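Local coordinates for protein 2-methyl-3-hydroxypyridine-5-carboxylic acid oxygenase (Mesorhizobium loti, PDB 3ALJ) that probably uses its FAD to oxygenate 2-methyl-3-hydroxypyridine-5-carboxylate and open the pyridine ring, a step in vitamin B6 breakdown, at residues Lys274-Val286 / Val321-Arg333. Residues are numbered along the deposited sequence; the frame is centred on the assembly and turned at random. Where two conformers were deposited one is given.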
loop_
_atom_site.group_PDB
_atom_site.type_symbol
_atom_site.label_atom_id
_atom_site.label_comp_id
_atom_site.label_asym_id
_atom_site.label_seq_id
_atom_site.Cartn_x
_atom_site.Cartn_y
_atom_site.Cartn_z
ATOM N N LYS A 274 -7.052 -0.120 -13.821
ATOM C CA LYS A 274 -6.364 0.875 -14.657
ATOM C C LYS A 274 -7.470 1.673 -15.398
ATOM O O LYS A 274 -8.409 1.000 -15.888
ATOM C CB LYS A 274 -5.386 0.286 -15.716
ATOM C CG LYS A 274 -4.534 1.435 -16.392
ATOM C CD LYS A 274 -3.452 0.722 -17.202
ATOM C CE LYS A 274 -2.659 1.833 -17.864
ATOM N NZ LYS A 274 -1.489 1.083 -18.612
ATOM N N LEU A 275 -7.351 3.016 -15.377
ATOM C CA LEU A 275 -8.452 3.870 -15.878
ATOM C C LEU A 275 -8.011 4.771 -17.043
ATOM O O LEU A 275 -6.877 5.140 -17.098
ATOM C CB LEU A 275 -8.933 4.826 -14.783
ATOM C CG LEU A 275 -9.499 4.261 -13.481
ATOM C CD1 LEU A 275 -10.119 5.355 -12.555
ATOM C CD2 LEU A 275 -10.121 2.985 -13.408
ATOM N N ASP A 276 -8.998 5.158 -17.855
ATOM C CA ASP A 276 -8.811 6.134 -18.983
ATOM C C ASP A 276 -8.215 7.452 -18.390
ATOM O O ASP A 276 -7.324 8.127 -18.953
ATOM C CB ASP A 276 -10.156 6.337 -19.738
ATOM C CG ASP A 276 -10.030 7.299 -20.916
ATOM O OD1 ASP A 276 -10.699 8.365 -20.874
ATOM O OD2 ASP A 276 -9.290 6.934 -21.846
ATOM N N SER A 277 -8.812 7.862 -17.272
ATOM C CA SER A 277 -8.437 9.091 -16.604
ATOM C C SER A 277 -8.713 9.021 -15.150
ATOM O O SER A 277 -9.435 8.084 -14.741
ATOM C CB SER A 277 -9.133 10.326 -17.271
ATOM O OG SER A 277 -10.503 10.264 -16.892
ATOM N N TRP A 278 -8.182 9.966 -14.396
ATOM C CA TRP A 278 -8.350 9.958 -12.890
ATOM C C TRP A 278 -9.185 11.074 -12.379
ATOM O O TRP A 278 -9.388 11.218 -11.191
ATOM C CB TRP A 278 -6.955 10.060 -12.217
ATOM C CG TRP A 278 -6.078 8.868 -12.447
ATOM C CD1 TRP A 278 -6.361 7.666 -13.090
ATOM C CD2 TRP A 278 -4.732 8.763 -12.014
ATOM N NE1 TRP A 278 -5.232 6.809 -13.068
ATOM C CE2 TRP A 278 -4.247 7.494 -12.396
ATOM C CE3 TRP A 278 -3.899 9.607 -11.299
ATOM C CZ2 TRP A 278 -2.952 7.060 -12.044
ATOM C CZ3 TRP A 278 -2.604 9.209 -10.993
ATOM C CH2 TRP A 278 -2.157 7.951 -11.350
ATOM N N THR A 279 -9.763 11.887 -13.302
ATOM C CA THR A 279 -10.436 13.145 -12.865
ATOM C C THR A 279 -11.710 13.335 -13.672
ATOM O O THR A 279 -11.838 12.848 -14.811
ATOM C CB THR A 279 -9.556 14.388 -13.137
ATOM O OG1 THR A 279 -9.371 14.542 -14.557
ATOM C CG2 THR A 279 -8.186 14.211 -12.436
ATOM N N ARG A 280 -12.627 14.032 -13.023
ATOM C CA ARG A 280 -13.827 14.488 -13.785
ATOM C C ARG A 280 -14.339 15.699 -13.039
ATOM O O ARG A 280 -14.816 15.609 -11.946
ATOM C CB ARG A 280 -14.847 13.350 -13.934
ATOM C CG ARG A 280 -15.878 13.672 -15.026
ATOM C CD ARG A 280 -15.293 13.195 -16.332
ATOM N NE ARG A 280 -14.873 11.798 -16.296
ATOM C CZ ARG A 280 -15.658 10.759 -16.525
ATOM N NH1 ARG A 280 -15.096 9.545 -16.524
ATOM N NH2 ARG A 280 -16.947 10.893 -16.785
ATOM N N GLY A 281 -14.226 16.866 -13.684
ATOM C CA GLY A 281 -14.637 18.051 -12.970
ATOM C C GLY A 281 -13.872 18.253 -11.659
ATOM O O GLY A 281 -12.608 18.418 -11.692
ATOM N N LYS A 282 -14.593 18.372 -10.560
ATOM C CA LYS A 282 -13.994 18.591 -9.252
ATOM C C LYS A 282 -13.709 17.248 -8.513
ATOM O O LYS A 282 -13.364 17.343 -7.363
ATOM C CB LYS A 282 -14.867 19.453 -8.376
ATOM C CG LYS A 282 -15.080 20.927 -8.978
ATOM C CD LYS A 282 -16.219 21.619 -8.135
ATOM C CE LYS A 282 -16.983 22.789 -8.839
ATOM N NZ LYS A 282 -15.933 23.708 -9.157
ATOM N N VAL A 283 -13.834 16.136 -9.229
ATOM C CA VAL A 283 -13.574 14.793 -8.601
ATOM C C VAL A 283 -12.208 14.292 -9.050
ATOM O O VAL A 283 -11.879 14.221 -10.219
ATOM C CB VAL A 283 -14.638 13.814 -9.098
ATOM C CG1 VAL A 283 -14.297 12.385 -8.586
ATOM C CG2 VAL A 283 -16.060 14.245 -8.533
ATOM N N ALA A 284 -11.386 13.857 -8.044
ATOM C CA ALA A 284 -10.094 13.162 -8.331
ATOM C C ALA A 284 -10.151 11.825 -7.682
ATOM O O ALA A 284 -10.525 11.685 -6.483
ATOM C CB ALA A 284 -8.980 13.911 -7.734
ATOM N N LEU A 285 -9.747 10.841 -8.464
ATOM C CA LEU A 285 -9.632 9.414 -7.963
ATOM C C LEU A 285 -8.172 9.182 -7.559
ATOM O O LEU A 285 -7.267 9.422 -8.364
ATOM C CB LEU A 285 -9.989 8.441 -9.078
ATOM C CG LEU A 285 -11.438 8.701 -9.602
ATOM C CD1 LEU A 285 -11.701 7.645 -10.688
ATOM C CD2 LEU A 285 -12.519 8.617 -8.503
ATOM N N VAL A 286 -7.956 8.667 -6.356
ATOM C CA VAL A 286 -6.557 8.529 -5.762
ATOM C C VAL A 286 -6.411 7.132 -5.252
ATOM O O VAL A 286 -7.324 6.671 -4.533
ATOM C CB VAL A 286 -6.303 9.534 -4.592
ATOM C CG1 VAL A 286 -6.446 11.041 -5.147
ATOM C CG2 VAL A 286 -7.023 9.190 -3.212
ATOM N N VAL A 321 -9.934 24.445 -9.434
ATOM C CA VAL A 321 -9.778 23.016 -9.061
ATOM C C VAL A 321 -9.814 22.116 -10.264
ATOM O O VAL A 321 -9.008 21.189 -10.401
ATOM C CB VAL A 321 -10.887 22.600 -8.055
ATOM C CG1 VAL A 321 -10.971 21.074 -7.873
ATOM C CG2 VAL A 321 -10.745 23.276 -6.724
ATOM N N GLU A 322 -10.687 22.378 -11.204
ATOM C CA GLU A 322 -10.727 21.498 -12.415
ATOM C C GLU A 322 -9.430 21.462 -13.172
ATOM O O GLU A 322 -8.945 20.405 -13.583
ATOM C CB GLU A 322 -11.937 21.914 -13.322
ATOM C CG GLU A 322 -13.282 21.720 -12.688
ATOM C CD GLU A 322 -13.831 22.927 -11.922
ATOM O OE1 GLU A 322 -13.139 23.824 -11.347
ATOM O OE2 GLU A 322 -15.112 22.930 -11.805
ATOM N N ASP A 323 -8.832 22.646 -13.346
ATOM C CA ASP A 323 -7.595 22.686 -14.033
ATOM C C ASP A 323 -6.441 22.081 -13.212
ATOM O O ASP A 323 -5.540 21.477 -13.792
ATOM C CB ASP A 323 -7.223 24.152 -14.386
ATOM C CG ASP A 323 -8.073 24.732 -15.491
ATOM O OD1 ASP A 323 -8.785 23.989 -16.193
ATOM O OD2 ASP A 323 -7.920 25.958 -15.648
ATOM N N ALA A 324 -6.438 22.328 -11.906
ATOM C CA ALA A 324 -5.407 21.688 -11.035
ATOM C C ALA A 324 -5.445 20.189 -11.111
ATOM O O ALA A 324 -4.357 19.556 -11.132
ATOM C CB ALA A 324 -5.508 22.122 -9.622
ATOM N N LEU A 325 -6.636 19.654 -11.187
ATOM C CA LEU A 325 -6.736 18.172 -11.317
ATOM C C LEU A 325 -6.193 17.604 -12.585
ATOM O O LEU A 325 -5.526 16.552 -12.597
ATOM C CB LEU A 325 -8.209 17.680 -11.144
ATOM C CG LEU A 325 -8.599 17.515 -9.635
ATOM C CD1 LEU A 325 -8.135 18.453 -8.584
ATOM C CD2 LEU A 325 -10.167 17.231 -9.475
ATOM N N VAL A 326 -6.456 18.278 -13.739
ATOM C CA VAL A 326 -5.906 17.861 -14.960
ATOM C C VAL A 326 -4.349 18.018 -14.901
ATOM O O VAL A 326 -3.621 17.110 -15.358
ATOM C CB VAL A 326 -6.568 18.719 -16.076
ATOM C CG1 VAL A 326 -5.802 18.564 -17.464
ATOM C CG2 VAL A 326 -7.979 18.236 -16.319
ATOM N N ALA A 327 -3.852 19.122 -14.326
ATOM C CA ALA A 327 -2.384 19.267 -14.334
ATOM C C ALA A 327 -1.775 18.145 -13.464
ATOM O O ALA A 327 -0.690 17.663 -13.770
ATOM C CB ALA A 327 -2.024 20.620 -13.763
ATOM N N TRP A 328 -2.482 17.837 -12.378
ATOM C CA TRP A 328 -1.946 16.791 -11.444
ATOM C C TRP A 328 -1.821 15.450 -12.119
ATOM O O TRP A 328 -0.742 14.812 -12.066
ATOM C CB TRP A 328 -2.939 16.663 -10.325
ATOM C CG TRP A 328 -2.844 15.402 -9.473
ATOM C CD1 TRP A 328 -1.844 15.079 -8.546
ATOM C CD2 TRP A 328 -3.840 14.347 -9.430
ATOM N NE1 TRP A 328 -2.150 13.828 -7.968
ATOM C CE2 TRP A 328 -3.347 13.395 -8.523
ATOM C CE3 TRP A 328 -5.064 14.098 -10.114
ATOM C CZ2 TRP A 328 -4.098 12.288 -8.139
ATOM C CZ3 TRP A 328 -5.770 12.945 -9.792
ATOM C CH2 TRP A 328 -5.230 12.031 -8.875
ATOM N N GLU A 329 -2.886 14.958 -12.747
ATOM C CA GLU A 329 -2.758 13.702 -13.468
ATOM C C GLU A 329 -1.641 13.701 -14.520
ATOM O O GLU A 329 -0.840 12.774 -14.656
ATOM C CB GLU A 329 -4.119 13.206 -14.048
ATOM C CG GLU A 329 -4.046 11.877 -14.745
ATOM C CD GLU A 329 -5.382 11.404 -15.350
ATOM O OE1 GLU A 329 -6.412 11.992 -15.096
ATOM O OE2 GLU A 329 -5.255 10.482 -16.169
ATOM N N THR A 330 -1.657 14.780 -15.300
ATOM C CA THR A 330 -0.627 14.877 -16.346
ATOM C C THR A 330 0.802 14.775 -15.744
ATOM O O THR A 330 1.683 14.142 -16.336
ATOM C CB THR A 330 -0.795 16.268 -17.070
ATOM O OG1 THR A 330 -2.025 16.169 -17.783
ATOM C CG2 THR A 330 0.355 16.455 -18.145
ATOM N N ARG A 331 1.030 15.447 -14.607
ATOM C CA ARG A 331 2.368 15.494 -13.998
ATOM C C ARG A 331 2.804 14.157 -13.390
ATOM O O ARG A 331 3.897 13.711 -13.522
ATOM C CB ARG A 331 2.327 16.566 -12.876
ATOM C CG ARG A 331 3.661 16.728 -12.170
ATOM C CD ARG A 331 3.630 17.927 -11.328
ATOM N NE ARG A 331 2.767 17.872 -10.129
ATOM C CZ ARG A 331 3.198 17.483 -8.906
ATOM N NH1 ARG A 331 4.445 17.017 -8.780
ATOM N NH2 ARG A 331 2.379 17.517 -7.792
ATOM N N ILE A 332 1.828 13.541 -12.671
ATOM C CA ILE A 332 2.239 12.442 -11.787
ATOM C C ILE A 332 1.878 11.063 -12.318
ATOM O O ILE A 332 2.477 10.030 -11.924
ATOM C CB ILE A 332 1.558 12.711 -10.328
ATOM C CG1 ILE A 332 2.490 12.212 -9.334
ATOM C CG2 ILE A 332 0.071 12.106 -10.176
ATOM C CD1 ILE A 332 3.764 13.229 -9.175
ATOM N N ARG A 333 0.862 10.938 -13.200
ATOM C CA ARG A 333 0.405 9.612 -13.577
ATOM C C ARG A 333 1.457 8.763 -14.242
ATOM O O ARG A 333 1.495 7.568 -13.999
ATOM C CB ARG A 333 -0.936 9.633 -14.301
ATOM C CG ARG A 333 -1.279 8.352 -14.937
ATOM C CD ARG A 333 -2.582 8.398 -15.717
ATOM N NE ARG A 333 -2.839 7.107 -16.033
ATOM C CZ ARG A 333 -3.973 6.632 -16.397
ATOM N NH1 ARG A 333 -5.004 7.477 -16.558
ATOM N NH2 ARG A 333 -4.047 5.353 -16.667
HETATM O O HOH W 1 -7.123 14.348 -16.007
HETATM O O HOH W 2 -10.812 18.200 -13.709
#
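Arg333 lies extended across one face of the Trp278 indole, its guanidinium nearly parallel to the ring (planes 14° apart) with Trp278 NE1 over the guanidinium centre. Closer to the backbone, Arg333 CB makes a CH-pi contact, 3.8 Å from the centroid of the Trp278 six-membered ring. End-on, NH1 and NH2 of Arg333 both donate to Leu275 O, the NH2 bond measuring 2.9 Å. Arg333 NH1 also makes a salt bridge to Glu329 OE2, one turn back on the same helix (3.0 Å), and NE pairs with Asp337. Glu329 CG points away from the backbone N (chi1 -177°) and the chain runs on extended, bringing OE1 within 2.8 Å of Trp278 N, which meets it from above the carboxylate plane. A water donates to Glu329 OE1 and bonds Thr279 OG1; a second donates to Gly281 O and Glu322 O. At the type II' turn of the 279-285 hairpin, Lys282 NZ forms a salt bridge with Glu322 OE2 (2.9 Å).

Apolar packing fills the middle. Leu325 CD2 and Trp328 CZ3 both meet Ala284 CB, the Thr279 and Leu325 side chains run past each other in opposite directions, CG2 against CB, and Trp328 CH2 lies 3.7 Å from Trp278 CE3, the six-membered rings inclined at 53°. Trp328 NE1 is hydrogen-bonded to Asn307 O of helix 300-314.

With an alanine in place of Arg333, Leu275 O would probably lose both these donors and Glu329 OE2 its cationic mate, baring the part of the Trp278 face now covered by the arginine chain beyond CB. Helix 321-349 thus packs on the hairpin edge of the FAD-domain sheet through an oily centre with charged groups towards both ends, the buried Trp278 held by its backbone N-H as well as its ring.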